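Local coordinates for protein PlzA (Borrelia burgdorferi, PDB 7MIE) that binds the second messenger c-di-GMP through a PilZ-type domain and probably acts as a receptor in signalling, at residues 273-276 and 277-280. Sequence-based numbering, arbitrary orientation.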
# COMPACT_ATOMS: atom_id res chain seq x y z
N LEU A 273 0.12 11.14 1.71
CA LEU A 273 -0.87 10.12 1.41
C LEU A 273 -1.20 10.10 -0.09
O LEU A 273 -1.39 9.03 -0.66
CB LEU A 273 -2.15 10.39 2.21
CG LEU A 273 -3.19 9.26 2.11
CD1 LEU A 273 -2.54 7.91 2.37
CD2 LEU A 273 -4.37 9.49 3.05
N GLU A 274 -1.22 11.27 -0.74
CA GLU A 274 -1.52 11.35 -2.16
C GLU A 274 -0.47 10.60 -3.00
O GLU A 274 -0.81 9.98 -4.03
CB GLU A 274 -1.59 12.80 -2.66
CG GLU A 274 -2.44 13.70 -1.78
CD GLU A 274 -1.59 14.21 -0.62
OE1 GLU A 274 -1.74 13.68 0.50
OE2 GLU A 274 -0.70 15.06 -0.87
N TYR A 275 0.80 10.65 -2.57
CA TYR A 275 1.83 9.90 -3.28
C TYR A 275 1.61 8.40 -3.06
O TYR A 275 1.68 7.61 -4.00
CB TYR A 275 3.24 10.27 -2.79
CG TYR A 275 4.29 9.42 -3.47
CD1 TYR A 275 4.66 9.69 -4.78
CD2 TYR A 275 4.85 8.29 -2.87
CE1 TYR A 275 5.59 8.92 -5.47
CE2 TYR A 275 5.80 7.52 -3.53
CZ TYR A 275 6.15 7.81 -4.84
OH TYR A 275 7.08 7.09 -5.55
N THR A 276 1.45 8.00 -1.80
CA THR A 276 1.27 6.60 -1.48
C THR A 276 0.10 6.02 -2.29
O THR A 276 0.18 4.91 -2.85
CB THR A 276 1.02 6.42 0.02
OG1 THR A 276 2.20 6.93 0.66
CG2 THR A 276 0.89 4.94 0.34
N MET A 277 -1.00 6.79 -2.36
CA MET A 277 -2.17 6.30 -3.10
C MET A 277 -1.93 6.29 -4.63
O MET A 277 -2.48 5.44 -5.34
CB MET A 277 -3.41 7.14 -2.79
CG MET A 277 -4.00 6.95 -1.40
SD MET A 277 -4.32 5.24 -0.96
CE MET A 277 -4.94 5.34 0.72
N LEU A 278 -1.09 7.18 -5.16
CA LEU A 278 -0.71 7.12 -6.58
C LEU A 278 -0.00 5.79 -6.88
O LEU A 278 -0.25 5.17 -7.92
CB LEU A 278 0.21 8.32 -6.88
CG LEU A 278 1.02 8.29 -8.18
CD1 LEU A 278 0.12 8.68 -9.34
CD2 LEU A 278 2.17 9.30 -8.11
N ILE A 279 0.91 5.38 -6.00
CA ILE A 279 1.61 4.11 -6.20
C ILE A 279 0.65 2.93 -6.02
O ILE A 279 0.62 2.01 -6.85
CB ILE A 279 2.83 4.00 -5.26
CG1 ILE A 279 3.79 5.18 -5.49
CG2 ILE A 279 3.54 2.64 -5.47
CD1 ILE A 279 4.36 5.26 -6.92
N HIS A 280 -0.17 2.98 -4.97
CA HIS A 280 -1.16 1.93 -4.79
C HIS A 280 -2.07 1.79 -6.02
O HIS A 280 -2.29 0.67 -6.47
CB HIS A 280 -1.97 2.23 -3.51
CG HIS A 280 -2.92 1.11 -3.21
ND1 HIS A 280 -4.22 1.12 -3.69
CD2 HIS A 280 -2.77 -0.01 -2.48
CE1 HIS A 280 -4.84 0.04 -3.25
NE2 HIS A 280 -3.98 -0.67 -2.53
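Tyr275 and Ile279, one helical turn apart, meet through both backbone and side chain. Ile279 N donates to Tyr275 O at 3.1 Å, while over the ring of the same tyrosine Ile279 CG1 lies 4.0 Å from the centroid, a CH-pi contact over one face. With CG anti to the backbone N (chi1 177°), the ring runs out beside its own carbonyl, where the isoleucine branch can cover it. Its hydroxyl is hydrogen-bonded across the fold to the carbonyl oxygen of Ser207, a c-di-GMP-binding residue. These residues belong to the first two turns of the C-terminal alpha-helix, 273-283, which packs between the two antiparallel sheets and touches strands of both. The carbonyls of Leu273 and Thr276 are likewise satisfied by i to i+4 bonds, from Met277 N and His280 N. Leu278 N reaches Glu274 O at 3.0 Å in a more bent bond, 146° at the hydrogen. The Leu273 and Met277 side chains lie side by side, pointing the same way, with Leu273 CD1 3.9 Å from Met277 CE; the methionine is bent at chi2 (-52°). His280 NE2 is satisfied by a hydrogen bond to the carbonyl oxygen of Ile71, in strand 65-74, and Thr276 OG1 turns back to Pro272 O in a weak one.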